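Local coordinates for single-stranded DNA-binding protein (Thermoanaerobacter tengcongensis, PDB 4GS3) that probably binds single-stranded DNA and is represented here by its N-terminal OB-fold domain, one part of a longer protein, at residues F21-F26 / L66-R71; F35-L40 / P53-N58; E62-E67 / I102-E107; V72-Q77 / V97-I102. All blocks are in the same frame, centred on the assembly; numbering follows the deposited sequence.

Interaction 1 (F21-F26 / L66-R71); sequences FTPLEF and LEVGTR
Phe-21 begins the contact with its backbone rather than its ring: Phe-21 O lies 3.9 Å from Val-68 CG1, while the ring meets Tyr-51. At Thr-22 the main chain again does the touching, with Thr-22 C 3.7 Å from Val-68 CG2; the hydroxyl OG1 is hydrogen-bonded to Ile-39 N. Val-68 CG2 continues onto Pro-23, 3.6 Å from Pro-23 N and 3.9 Å from Pro-23 CD, and the proline ring and the valine lie side by side, pointing the same way. Val-68 CG2 sits anti to its own carbonyl carbon, CG1 anti to its N (chi1 170°), and the two branches thereby divide between Phe-21 and the Thr-22/Pro-23 peptide. Leu-24 then points its CB toward residues 66-71. Leu-24 CD1 rests 3.7 Å from Leu-66 O and Leu-24 CD2 4.0 Å from Leu-66 CD1. No direct hydrogen bond joins the segments, but one water bridges them, accepting from Leu-24 N at 2.8 Å and donating to Leu-66 O at 2.8 Å. Beyond Leu-66, residues 67-70 form a type II beta turn in which Glu-67 O accepts from both N and OG1 of Thr-70. The arrangement belongs to the OB fold: the bend between strands 14-20 and 25-30 meets the loop between strands 49-57 and 71-82, where many OB domains carry a helix but this chain has none.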
loop_
_atom_site.group_PDB
_atom_site.type_symbol
_atom_site.label_atom_id
_atom_site.label_comp_id
_atom_site.label_asym_id
_atom_site.label_seq_id
_atom_site.Cartn_x
_atom_site.Cartn_y
_atom_site.Cartn_z
ATOM N N PHE A 21 8.333 -1.188 -3.085
ATOM C CA PHE A 21 9.675 -1.607 -2.655
ATOM C C PHE A 21 9.809 -3.095 -2.539
ATOM O O PHE A 21 10.851 -3.678 -2.825
ATOM C CB PHE A 21 9.999 -0.898 -1.354
ATOM C CG PHE A 21 11.458 -1.035 -0.911
ATOM C CD1 PHE A 21 12.465 -0.456 -1.663
ATOM C CD2 PHE A 21 11.763 -1.727 0.249
ATOM C CE1 PHE A 21 13.790 -0.578 -1.198
ATOM C CE2 PHE A 21 13.069 -1.826 0.660
ATOM C CZ PHE A 21 14.073 -1.270 -0.066
ATOM N N THR A 22 8.768 -3.766 -2.067
ATOM C CA THR A 22 8.692 -5.211 -2.060
ATOM C C THR A 22 7.432 -5.592 -2.863
ATOM O O THR A 22 6.509 -4.803 -2.982
ATOM C CB THR A 22 8.619 -5.778 -0.646
ATOM O OG1 THR A 22 7.348 -5.430 -0.057
ATOM C CG2 THR A 22 9.756 -5.311 0.242
ATOM N N PRO A 23 7.406 -6.790 -3.451
ATOM C CA PRO A 23 6.292 -7.127 -4.345
ATOM C C PRO A 23 4.979 -7.371 -3.588
ATOM O O PRO A 23 4.942 -7.747 -2.434
ATOM C CB PRO A 23 6.725 -8.377 -5.043
ATOM C CG PRO A 23 7.730 -8.955 -4.130
ATOM C CD PRO A 23 8.435 -7.851 -3.452
ATOM N N LEU A 24 3.902 -7.240 -4.327
ATOM C CA LEU A 24 2.598 -7.601 -3.754
ATOM C C LEU A 24 2.604 -9.074 -3.391
ATOM O O LEU A 24 2.884 -9.963 -4.187
ATOM C CB LEU A 24 1.456 -7.267 -4.704
ATOM C CG LEU A 24 0.861 -5.847 -4.505
ATOM C CD1 LEU A 24 1.932 -4.841 -4.894
ATOM C CD2 LEU A 24 -0.424 -5.740 -5.288
ATOM N N GLU A 25 2.294 -9.363 -2.136
ATOM C CA GLU A 25 2.318 -10.728 -1.627
ATOM C C GLU A 25 0.913 -11.014 -1.188
ATOM O O GLU A 25 0.323 -10.242 -0.419
ATOM C CB GLU A 25 3.353 -10.847 -0.510
ATOM C CG GLU A 25 4.781 -10.726 -1.066
ATOM C CD GLU A 25 6.047 -10.849 -0.254
ATOM O OE1 GLU A 25 5.834 -11.206 0.955
ATOM O OE2 GLU A 25 7.266 -10.655 -0.708
ATOM N N PHE A 26 0.363 -12.081 -1.657
ATOM C CA PHE A 26 -0.984 -12.470 -1.280
ATOM C C PHE A 26 -1.028 -12.638 0.209
ATOM O O PHE A 26 -0.173 -13.324 0.779
ATOM C CB PHE A 26 -1.298 -13.763 -2.068
ATOM C CG PHE A 26 -2.635 -14.311 -1.642
ATOM C CD1 PHE A 26 -3.808 -13.724 -2.116
ATOM C CD2 PHE A 26 -2.723 -15.365 -0.778
ATOM C CE1 PHE A 26 -5.017 -14.225 -1.727
ATOM C CE2 PHE A 26 -3.959 -15.885 -0.413
ATOM C CZ PHE A 26 -5.128 -15.329 -0.885
ATOM N N LEU A 66 1.398 -3.151 -10.374
ATOM C CA LEU A 66 2.198 -2.731 -9.239
ATOM C C LEU A 66 3.490 -3.549 -9.058
ATOM O O LEU A 66 3.811 -3.962 -7.929
ATOM C CB LEU A 66 1.288 -2.780 -8.004
ATOM C CG LEU A 66 0.046 -1.879 -8.114
ATOM C CD1 LEU A 66 -0.806 -2.117 -6.850
ATOM C CD2 LEU A 66 0.408 -0.424 -8.305
ATOM N N GLU A 67 4.296 -3.678 -10.088
ATOM C CA GLU A 67 5.601 -4.302 -9.964
ATOM C C GLU A 67 6.533 -3.432 -9.086
ATOM O O GLU A 67 6.370 -2.210 -8.968
ATOM C CB GLU A 67 6.267 -4.591 -11.282
ATOM C CG GLU A 67 6.103 -6.060 -11.779
ATOM C CD GLU A 67 7.053 -6.497 -12.866
ATOM O OE1 GLU A 67 7.003 -7.578 -13.510
ATOM O OE2 GLU A 67 7.983 -5.667 -13.130
ATOM N N VAL A 68 7.516 -4.039 -8.494
ATOM C CA VAL A 68 8.574 -3.325 -7.761
ATOM C C VAL A 68 9.129 -2.214 -8.607
ATOM O O VAL A 68 9.386 -2.458 -9.807
ATOM C CB VAL A 68 9.651 -4.272 -7.252
ATOM C CG1 VAL A 68 10.823 -3.472 -6.725
ATOM C CG2 VAL A 68 9.034 -5.178 -6.207
ATOM N N GLY A 69 9.243 -0.996 -8.049
ATOM C CA GLY A 69 9.704 0.165 -8.710
ATOM C C GLY A 69 8.602 1.079 -9.217
ATOM O O GLY A 69 8.875 2.197 -9.553
ATOM N N THR A 70 7.368 0.578 -9.241
ATOM C CA THR A 70 6.237 1.416 -9.675
ATOM C C THR A 70 6.038 2.553 -8.683
ATOM O O THR A 70 6.049 2.321 -7.468
ATOM C CB THR A 70 4.947 0.556 -9.731
ATOM O OG1 THR A 70 5.135 -0.525 -10.621
ATOM C CG2 THR A 70 3.722 1.339 -10.161
ATOM N N ARG A 71 5.815 3.764 -9.184
ATOM C CA ARG A 71 5.558 4.921 -8.329
ATOM C C ARG A 71 4.049 5.115 -8.239
ATOM O O ARG A 71 3.357 5.059 -9.242
ATOM C CB ARG A 71 6.225 6.149 -8.921
ATOM C CG ARG A 71 6.253 7.294 -7.957
ATOM C CD ARG A 71 6.942 8.450 -8.620
ATOM N NE ARG A 71 7.126 9.542 -7.706
ATOM C CZ ARG A 71 7.111 10.827 -8.052
ATOM N NH1 ARG A 71 6.854 11.261 -9.275
ATOM N NH2 ARG A 71 7.358 11.704 -7.108
HETATM O O HOH W 1 4.332 -6.544 -7.045
#

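Interaction 2 (F35-L40 / P53-N58); sequences FFNFIL and PITISN
An antiparallel ladder between strands 33-43 and 49-57 joins Phe-36 to Ile-56 and Phe-38 to Ile-54 as hydrogen-bonded pairs, the segments 35-40 and 53-57 running at 156° to each other. Phe-36 N gives to Ile-56 O at 2.9 Å and Ile-56 N returns the bond to Phe-36 O; Phe-38 N and Ile-54 O, and Ile-54 N and Phe-38 O, repeat the pattern. On the face that carries Asn-37 and Thr-55 the two side chains lie side by side, and Thr-55 OG1 donates to Asn-37 OD1 at 2.7 Å, nearly along the C=O axis. Thr-55 OG1 is also hydrogen-bonded to Thr-96 OG1 of strand 93-105. On this same face Phe-35 CE2 comes within 3.7 Å of Ser-57 CB.

The other face is apolar. Phe-38 holds CG between its backbone N and carbonyl carbon (chi1 67°), and one face of the ring receives Ile-54 CB, 3.8 Å from the ring centroid, a CH-pi contact. Ile-54 CG2 lies 3.6 Å from Phe-38 CE1, and Ile-56 CG2 meets the ring edge, 3.9 Å from Phe-38 CE1. An alanine in place of Phe-38 would probably open a gap beside Ile-54 and take away the ring edge that Ile-56 CG2 meets. Leu-40 CB adds to the same layer, 3.8 Å from Ile-54 CG1. Val-20, Leu-16 and Ile-74 of other strands pack on this face, and a hairpin with one face of large apolar side chains turned to the interior is characteristic of the OB-fold barrel.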
loop_
_atom_site.group_PDB
_atom_site.type_symbol
_atom_site.label_atom_id
_atom_site.label_comp_id
_atom_site.label_asym_id
_atom_site.label_seq_id
_atom_site.Cartn_x
_atom_site.Cartn_y
_atom_site.Cartn_z
ATOM N N PHE A 35 -6.619 -10.000 -1.042
ATOM C CA PHE A 35 -5.851 -8.928 -0.490
ATOM C C PHE A 35 -4.352 -9.257 -0.588
ATOM O O PHE A 35 -3.916 -10.400 -0.435
ATOM C CB PHE A 35 -6.262 -8.601 0.964
ATOM C CG PHE A 35 -7.649 -7.985 1.034
ATOM C CD1 PHE A 35 -8.760 -8.831 0.990
ATOM C CD2 PHE A 35 -7.809 -6.614 1.118
ATOM C CE1 PHE A 35 -10.021 -8.282 1.050
ATOM C CE2 PHE A 35 -9.087 -6.098 1.166
ATOM C CZ PHE A 35 -10.183 -6.918 1.107
ATOM N N PHE A 36 -3.607 -8.175 -0.784
ATOM C CA PHE A 36 -2.174 -8.231 -0.942
ATOM C C PHE A 36 -1.507 -7.209 -0.008
ATOM O O PHE A 36 -2.061 -6.132 0.211
ATOM C CB PHE A 36 -1.786 -7.893 -2.349
ATOM C CG PHE A 36 -2.338 -8.883 -3.355
ATOM C CD1 PHE A 36 -3.649 -8.745 -3.787
ATOM C CD2 PHE A 36 -1.582 -9.910 -3.796
ATOM C CE1 PHE A 36 -4.179 -9.644 -4.673
ATOM C CE2 PHE A 36 -2.105 -10.812 -4.737
ATOM C CZ PHE A 36 -3.393 -10.672 -5.155
ATOM N N ASN A 37 -0.352 -7.550 0.483
ATOM C CA ASN A 37 0.477 -6.650 1.253
ATOM C C ASN A 37 1.731 -6.311 0.467
ATOM O O ASN A 37 2.254 -7.157 -0.267
ATOM C CB ASN A 37 0.949 -7.381 2.532
ATOM C CG ASN A 37 -0.141 -7.677 3.518
ATOM O OD1 ASN A 37 -1.023 -6.872 3.796
ATOM N ND2 ASN A 37 -0.077 -8.859 4.098
ATOM N N PHE A 38 2.265 -5.101 0.644
ATOM C CA PHE A 38 3.541 -4.742 0.072
ATOM C C PHE A 38 4.120 -3.588 0.888
ATOM O O PHE A 38 3.404 -2.918 1.620
ATOM C CB PHE A 38 3.455 -4.388 -1.405
ATOM C CG PHE A 38 2.698 -3.152 -1.749
ATOM C CD1 PHE A 38 1.322 -3.166 -1.890
ATOM C CD2 PHE A 38 3.358 -1.957 -1.956
ATOM C CE1 PHE A 38 0.619 -2.051 -2.265
ATOM C CE2 PHE A 38 2.661 -0.824 -2.333
ATOM C CZ PHE A 38 1.292 -0.889 -2.497
ATOM N N ILE A 39 5.412 -3.320 0.703
ATOM C CA ILE A 39 6.066 -2.192 1.328
ATOM C C ILE A 39 6.284 -1.082 0.323
ATOM O O ILE A 39 6.717 -1.331 -0.805
ATOM C CB ILE A 39 7.430 -2.649 1.896
ATOM C CG1 ILE A 39 7.242 -3.782 2.918
ATOM C CG2 ILE A 39 8.219 -1.467 2.480
ATOM C CD1 ILE A 39 6.319 -3.470 4.061
ATOM N N LEU A 40 5.980 0.140 0.746
ATOM C CA LEU A 40 6.186 1.347 -0.040
ATOM C C LEU A 40 7.388 2.090 0.518
ATOM O O LEU A 40 7.450 2.336 1.731
ATOM C CB LEU A 40 4.920 2.225 0.030
ATOM C CG LEU A 40 4.867 3.365 -0.982
ATOM C CD1 LEU A 40 4.549 2.831 -2.358
ATOM C CD2 LEU A 40 3.860 4.416 -0.529
ATOM N N PRO A 53 4.068 -0.144 5.414
ATOM C CA PRO A 53 3.227 -1.293 5.018
ATOM C C PRO A 53 1.918 -0.854 4.408
ATOM O O PRO A 53 1.202 -0.008 4.958
ATOM C CB PRO A 53 2.972 -1.960 6.356
ATOM C CG PRO A 53 2.910 -0.801 7.338
ATOM C CD PRO A 53 3.982 0.125 6.852
ATOM N N ILE A 54 1.604 -1.438 3.257
ATOM C CA ILE A 54 0.370 -1.197 2.553
ATOM C C ILE A 54 -0.399 -2.530 2.416
ATOM O O ILE A 54 0.211 -3.570 2.172
ATOM C CB ILE A 54 0.605 -0.621 1.141
ATOM C CG1 ILE A 54 1.667 0.486 1.110
ATOM C CG2 ILE A 54 -0.691 -0.158 0.526
ATOM C CD1 ILE A 54 1.383 1.711 1.945
ATOM N N THR A 55 -1.710 -2.456 2.494
ATOM C CA THR A 55 -2.609 -3.562 2.179
ATOM C C THR A 55 -3.584 -3.082 1.142
ATOM O O THR A 55 -4.139 -1.987 1.295
ATOM C CB THR A 55 -3.327 -4.078 3.419
ATOM O OG1 THR A 55 -2.351 -4.583 4.341
ATOM C CG2 THR A 55 -4.379 -5.148 3.084
ATOM N N ILE A 56 -3.792 -3.873 0.107
ATOM C CA ILE A 56 -4.676 -3.479 -0.945
ATOM C C ILE A 56 -5.467 -4.658 -1.460
ATOM O O ILE A 56 -4.966 -5.776 -1.627
ATOM C CB ILE A 56 -3.838 -2.814 -2.059
ATOM C CG1 ILE A 56 -4.746 -2.172 -3.094
ATOM C CG2 ILE A 56 -2.831 -3.773 -2.715
ATOM C CD1 ILE A 56 -4.024 -1.063 -3.882
ATOM N N SER A 57 -6.739 -4.384 -1.748
ATOM C CA SER A 57 -7.635 -5.313 -2.407
ATOM C C SER A 57 -7.349 -5.363 -3.899
ATOM O O SER A 57 -7.085 -4.347 -4.514
ATOM C CB SER A 57 -9.063 -4.839 -2.270
ATOM O OG SER A 57 -9.908 -5.663 -3.053
ATOM N N ASN A 58 -7.463 -6.544 -4.485
ATOM C CA ASN A 58 -7.268 -6.544 -5.940
ATOM C C ASN A 58 -8.441 -5.874 -6.640
ATOM O O ASN A 58 -8.238 -5.569 -7.798
ATOM C CB ASN A 58 -7.007 -7.894 -6.562
ATOM C CG ASN A 58 -8.169 -8.830 -6.518
ATOM O OD1 ASN A 58 -9.078 -8.621 -5.729
ATOM N ND2 ASN A 58 -8.138 -9.850 -7.330
#

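Interaction 3 (E62-E67 / I102-E107); sequences EGMNLE and ISVVPE
Met-64 reaches from the loop onto the end of strand 93-105, and Met-64 CB already lies 3.9 Å from Val-104 CG2. Met-64 CG, between the backbone N and the carbonyl carbon (chi1 74°), comes 3.8 Å from Val-104 CG2. The chain then bends at chi2, and Met-64 SD meets Ile-102 CG2 at 3.8 Å. A second bend, at chi3, sets Met-64 CE against the strand's main chain, 3.8 Å from Ile-102 O and 3.8 Å from Val-104 N. Met-64 and Val-104 slide past each other in opposite directions. In the OB-fold barrel this loop, between strands 49-57 and 71-82, lies against the last strand. An alanine at Met-64 would probably leave Ile-102 CG2 without its sulfur neighbour and bare the Ile-102/Val-104 backbone on this side, with only CB left near Val-104. Two residues on, Leu-66 reaches Ile-102 tip to tip, CD1 to CD1 at 4.1 Å, and Leu-66 CD2 lies 3.9 Å from Val-104 CG2. Between Met-64 and Leu-66, Asn-65 points its CB away from the strand, and its OD1 accepts from Glu-67 N, which stands above the carbonyl plane, an Asx turn.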
loop_
_atom_site.group_PDB
_atom_site.type_symbol
_atom_site.label_atom_id
_atom_site.label_comp_id
_atom_site.label_asym_id
_atom_site.label_seq_id
_atom_site.Cartn_x
_atom_site.Cartn_y
_atom_site.Cartn_z
ATOM N N GLU A 62 -7.220 -3.142 -10.267
ATOM C CA GLU A 62 -7.569 -3.597 -11.594
ATOM C C GLU A 62 -7.148 -2.537 -12.608
ATOM O O GLU A 62 -7.344 -1.337 -12.426
ATOM C CB GLU A 62 -9.064 -3.835 -11.748
ATOM C CG GLU A 62 -9.226 -4.941 -12.799
ATOM C CD GLU A 62 -9.319 -6.300 -12.103
ATOM O OE1 GLU A 62 -10.462 -6.631 -11.731
ATOM O OE2 GLU A 62 -8.295 -6.994 -11.930
ATOM N N GLY A 63 -6.482 -3.006 -13.629
ATOM C CA GLY A 63 -5.987 -2.111 -14.661
ATOM C C GLY A 63 -4.528 -1.766 -14.513
ATOM O O GLY A 63 -3.771 -1.484 -15.450
ATOM N N MET A 64 -4.080 -1.778 -13.236
ATOM C CA MET A 64 -2.693 -1.311 -13.162
ATOM C C MET A 64 -1.794 -2.450 -12.718
ATOM O O MET A 64 -2.162 -3.480 -12.160
ATOM C CB MET A 64 -2.599 -0.100 -12.268
ATOM C CG MET A 64 -2.691 -0.182 -10.767
ATOM S SD MET A 64 -4.006 0.807 -9.976
ATOM C CE MET A 64 -3.760 2.402 -10.699
ATOM N N ASN A 65 -0.530 -2.183 -12.998
ATOM C CA ASN A 65 0.547 -3.087 -12.618
ATOM C C ASN A 65 1.204 -2.382 -11.442
ATOM O O ASN A 65 1.495 -1.164 -11.510
ATOM C CB ASN A 65 1.434 -3.411 -13.837
ATOM C CG ASN A 65 2.866 -3.736 -13.433
ATOM O OD1 ASN A 65 3.615 -2.903 -12.893
ATOM N ND2 ASN A 65 3.218 -4.985 -13.734
ATOM N N LEU A 66 1.398 -3.151 -10.374
ATOM C CA LEU A 66 2.198 -2.731 -9.239
ATOM C C LEU A 66 3.490 -3.549 -9.058
ATOM O O LEU A 66 3.811 -3.962 -7.929
ATOM C CB LEU A 66 1.288 -2.780 -8.004
ATOM C CG LEU A 66 0.046 -1.879 -8.114
ATOM C CD1 LEU A 66 -0.806 -2.117 -6.850
ATOM C CD2 LEU A 66 0.408 -0.424 -8.305
ATOM N N GLU A 67 4.296 -3.678 -10.088
ATOM C CA GLU A 67 5.601 -4.302 -9.964
ATOM C C GLU A 67 6.533 -3.432 -9.086
ATOM O O GLU A 67 6.370 -2.210 -8.968
ATOM C CB GLU A 67 6.267 -4.591 -11.282
ATOM C CG GLU A 67 6.103 -6.060 -11.779
ATOM C CD GLU A 67 7.053 -6.497 -12.866
ATOM O OE1 GLU A 67 7.003 -7.578 -13.510
ATOM O OE2 GLU A 67 7.983 -5.667 -13.130
ATOM N N ILE A 102 -5.607 4.306 -5.156
ATOM C CA ILE A 102 -4.241 4.193 -5.621
ATOM C C ILE A 102 -4.205 4.723 -7.059
ATOM O O ILE A 102 -5.128 4.438 -7.844
ATOM C CB ILE A 102 -3.666 2.791 -5.498
ATOM C CG1 ILE A 102 -2.125 2.726 -5.755
ATOM C CG2 ILE A 102 -4.406 1.798 -6.374
ATOM C CD1 ILE A 102 -1.449 1.504 -5.132
ATOM N N SER A 103 -3.172 5.468 -7.371
ATOM C CA SER A 103 -2.934 5.919 -8.722
ATOM C C SER A 103 -1.450 5.718 -9.034
ATOM O O SER A 103 -0.573 6.158 -8.300
ATOM C CB SER A 103 -3.267 7.395 -8.855
ATOM O OG SER A 103 -4.600 7.689 -8.637
ATOM N N VAL A 104 -1.168 5.103 -10.165
ATOM C CA VAL A 104 0.194 4.948 -10.672
ATOM C C VAL A 104 0.549 6.251 -11.353
ATOM O O VAL A 104 -0.212 6.790 -12.143
ATOM C CB VAL A 104 0.337 3.746 -11.608
ATOM C CG1 VAL A 104 1.754 3.644 -12.147
ATOM C CG2 VAL A 104 0.023 2.413 -10.893
ATOM N N VAL A 105 1.758 6.758 -11.065
ATOM C CA VAL A 105 2.240 8.012 -11.611
ATOM C C VAL A 105 3.611 7.804 -12.243
ATOM O O VAL A 105 4.352 6.888 -11.879
ATOM C CB VAL A 105 2.265 9.117 -10.547
ATOM C CG1 VAL A 105 0.864 9.379 -10.040
ATOM C CG2 VAL A 105 3.228 8.811 -9.423
ATOM N N PRO A 106 4.009 8.688 -13.166
ATOM C CA PRO A 106 5.354 8.595 -13.728
ATOM C C PRO A 106 6.402 9.095 -12.762
ATOM O O PRO A 106 6.134 9.730 -11.724
ATOM C CB PRO A 106 5.245 9.432 -15.009
ATOM C CG PRO A 106 4.150 10.377 -14.772
ATOM C CD PRO A 106 3.216 9.740 -13.808
ATOM N N GLU A 107 7.639 8.827 -13.115
ATOM C CA GLU A 107 8.785 9.365 -12.409
ATOM C C GLU A 107 9.073 10.835 -12.642
ATOM O O GLU A 107 9.586 11.507 -11.733
ATOM C CB GLU A 107 10.048 8.550 -12.786
ATOM C CG GLU A 107 9.922 7.201 -12.052
ATOM C CD GLU A 107 11.244 6.789 -11.496
ATOM O OE1 GLU A 107 11.580 5.691 -11.943
ATOM O OE2 GLU A 107 11.828 7.527 -10.678
ATOM O OXT GLU A 107 8.735 11.330 -13.845
#

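Interaction 4 (V72-Q77 / V97-I102); sequences VKIEGQ and VFARDI
Ile-74 and Ile-102 lie side by side in the buried part of the contact, Ile-74 CG1 3.7 Å from Ile-102 CD1, with Ala-99 CB close to Ile-74 CG2 and Val-72 CB against Ile-102 CG1. Packing is tight at Gly-76 too, where Gly-76 CA lies 3.1 Å from Phe-98 O; a side chain there would run into that oxygen. The register slips by one residue at a classic beta bulge: Arg-100 and Asp-101 both face Glu-75, and Glu-75 O accepts from Arg-100 N at 2.8 Å and from Asp-101 N at 3.1 Å. Beyond it Gln-77 and Phe-98 resume the paired backbone bonds.

The opposite face is polar, and looser at its Lys-73/Asp-101 end, where Lys-73 extends fully stretched and a water donates to both Lys-73 O and Asp-101 OD2. Its ordered part is a salt bridge in which Arg-100 grips Glu-75 side-on, NE to OE2 at 2.9 Å and NH1 to OE1 at 2.9 Å, each oxygen using its syn lone pair. The carboxylate and guanidinium planes are only 2° apart, and Gln-77 CB covers one guanidinium face, 3.7 Å from Arg-100 NH2. Glu-75 OE1 also has Thr-13 OG1 as a partner, and Arg-100 NH1 has Asn-12 O. Two nearly straight, coplanar bonds fix the rotation of both groups, and the paired charges are likely to hold each other in the ionised state while tying the bulge to the N-terminal segment.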
loop_
_atom_site.group_PDB
_atom_site.type_symbol
_atom_site.label_atom_id
_atom_site.label_comp_id
_atom_site.label_asym_id
_atom_site.label_seq_id
_atom_site.Cartn_x
_atom_site.Cartn_y
_atom_site.Cartn_z
ATOM N N VAL A 72 3.582 5.384 -7.020
ATOM C CA VAL A 72 2.156 5.463 -6.747
ATOM C C VAL A 72 1.889 6.584 -5.746
ATOM O O VAL A 72 2.714 6.933 -4.918
ATOM C CB VAL A 72 1.600 4.143 -6.217
ATOM C CG1 VAL A 72 1.711 3.039 -7.216
ATOM C CG2 VAL A 72 2.266 3.719 -4.909
ATOM N N LYS A 73 0.661 7.088 -5.839
ATOM C CA LYS A 73 0.051 7.871 -4.765
ATOM C C LYS A 73 -1.041 7.010 -4.154
ATOM O O LYS A 73 -1.917 6.500 -4.884
ATOM C CB LYS A 73 -0.525 9.172 -5.261
ATOM C CG LYS A 73 -1.160 10.019 -4.185
ATOM C CD LYS A 73 -1.653 11.340 -4.690
ATOM C CE LYS A 73 -2.226 12.202 -3.631
ATOM N NZ LYS A 73 -2.859 13.456 -4.130
ATOM N N ILE A 74 -1.029 6.852 -2.835
ATOM C CA ILE A 74 -1.982 6.072 -2.102
ATOM C C ILE A 74 -2.689 6.937 -1.095
ATOM O O ILE A 74 -2.028 7.728 -0.391
ATOM C CB ILE A 74 -1.323 4.898 -1.367
ATOM C CG1 ILE A 74 -0.707 3.942 -2.409
ATOM C CG2 ILE A 74 -2.225 4.153 -0.435
ATOM C CD1 ILE A 74 0.199 2.918 -1.850
ATOM N N GLU A 75 -3.995 6.792 -0.983
ATOM C CA GLU A 75 -4.762 7.284 0.125
ATOM C C GLU A 75 -5.333 6.081 0.853
ATOM O O GLU A 75 -5.871 5.175 0.222
ATOM C CB GLU A 75 -5.913 8.232 -0.229
ATOM C CG GLU A 75 -6.455 8.967 1.030
ATOM C CD GLU A 75 -7.396 8.266 1.959
ATOM O OE1 GLU A 75 -7.457 8.567 3.174
ATOM O OE2 GLU A 75 -8.086 7.311 1.492
ATOM N N GLY A 76 -5.315 6.087 2.180
ATOM C CA GLY A 76 -5.911 5.019 2.925
ATOM C C GLY A 76 -6.028 5.314 4.405
ATOM O O GLY A 76 -5.866 6.418 4.836
ATOM N N GLN A 77 -6.356 4.273 5.118
ATOM C CA GLN A 77 -6.668 4.309 6.533
ATOM C C GLN A 77 -5.562 3.595 7.282
ATOM O O GLN A 77 -5.206 2.466 6.884
ATOM C CB GLN A 77 -7.988 3.578 6.777
ATOM C CG GLN A 77 -8.594 3.655 8.151
ATOM C CD GLN A 77 -9.942 2.946 8.225
ATOM O OE1 GLN A 77 -10.063 1.824 7.737
ATOM N NE2 GLN A 77 -10.932 3.605 8.732
ATOM N N VAL A 97 -1.316 0.410 6.181
ATOM C CA VAL A 97 -2.088 1.434 5.503
ATOM C C VAL A 97 -3.016 0.670 4.578
ATOM O O VAL A 97 -2.574 0.105 3.566
ATOM C CB VAL A 97 -1.206 2.421 4.771
ATOM C CG1 VAL A 97 -2.110 3.443 4.039
ATOM C CG2 VAL A 97 -0.222 3.112 5.691
ATOM N N PHE A 98 -4.296 0.660 4.897
ATOM C CA PHE A 98 -5.306 -0.030 4.133
ATOM C C PHE A 98 -5.764 0.918 3.042
ATOM O O PHE A 98 -6.405 1.934 3.292
ATOM C CB PHE A 98 -6.457 -0.447 5.043
ATOM C CG PHE A 98 -7.434 -1.384 4.403
ATOM C CD1 PHE A 98 -7.194 -2.749 4.391
ATOM C CD2 PHE A 98 -8.583 -0.919 3.854
ATOM C CE1 PHE A 98 -8.091 -3.626 3.851
ATOM C CE2 PHE A 98 -9.508 -1.792 3.279
ATOM C CZ PHE A 98 -9.248 -3.151 3.271
ATOM N N ALA A 99 -5.411 0.591 1.778
ATOM C CA ALA A 99 -5.604 1.504 0.693
ATOM C C ALA A 99 -7.084 1.649 0.357
ATOM O O ALA A 99 -7.818 0.692 0.290
ATOM C CB ALA A 99 -4.826 1.020 -0.542
ATOM N N ARG A 100 -7.459 2.903 0.130
ATOM C CA ARG A 100 -8.769 3.243 -0.423
ATOM C C ARG A 100 -8.638 3.714 -1.858
ATOM O O ARG A 100 -9.617 3.568 -2.624
ATOM C CB ARG A 100 -9.432 4.318 0.459
ATOM C CG ARG A 100 -9.860 3.667 1.742
ATOM C CD ARG A 100 -10.689 4.671 2.518
ATOM N NE ARG A 100 -9.841 5.728 3.178
ATOM C CZ ARG A 100 -9.894 6.088 4.457
ATOM N NH1 ARG A 100 -9.119 7.046 4.925
ATOM N NH2 ARG A 100 -10.736 5.517 5.310
ATOM N N ASP A 101 -7.535 4.317 -2.252
ATOM C CA ASP A 101 -7.335 4.831 -3.579
ATOM C C ASP A 101 -5.885 4.685 -3.905
ATOM O O ASP A 101 -5.009 4.861 -3.043
ATOM C CB ASP A 101 -7.744 6.313 -3.706
ATOM C CG ASP A 101 -7.580 6.663 -5.196
ATOM O OD1 ASP A 101 -8.079 5.963 -6.086
ATOM O OD2 ASP A 101 -6.903 7.628 -5.544
ATOM N N ILE A 102 -5.607 4.306 -5.156
ATOM C CA ILE A 102 -4.241 4.193 -5.621
ATOM C C ILE A 102 -4.205 4.723 -7.059
ATOM O O ILE A 102 -5.128 4.438 -7.844
ATOM C CB ILE A 102 -3.666 2.791 -5.498
ATOM C CG1 ILE A 102 -2.125 2.726 -5.755
ATOM C CG2 ILE A 102 -4.406 1.798 -6.374
ATOM C CD1 ILE A 102 -1.449 1.504 -5.132
HETATM O O HOH W 2 -4.481 7.986 -4.961
#

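Overall arrangement
The four contacts are parts of one OB-fold barrel. Interaction 2 is nested within the chain loop closed by interaction 1, their centres about 9 Å apart, and Glu-25 N reaches Asn-37 O at 2.9 Å to join them. Interaction 4 is likewise nested within the loop closed by interaction 3, the two sharing Ile-102. Leu-66 is common to interactions 1 and 3, whose centres lie about 10 Å apart. Between interactions 2 and 4, also about 9 Å apart, Pro-53 O and Val-97 N meet at 2.8 Å, where strands 49-57 and 93-105 run parallel. Interaction 2 lies nearest the centre of the chain, about 4 Å from it, and interaction 3 farthest, about 11 Å.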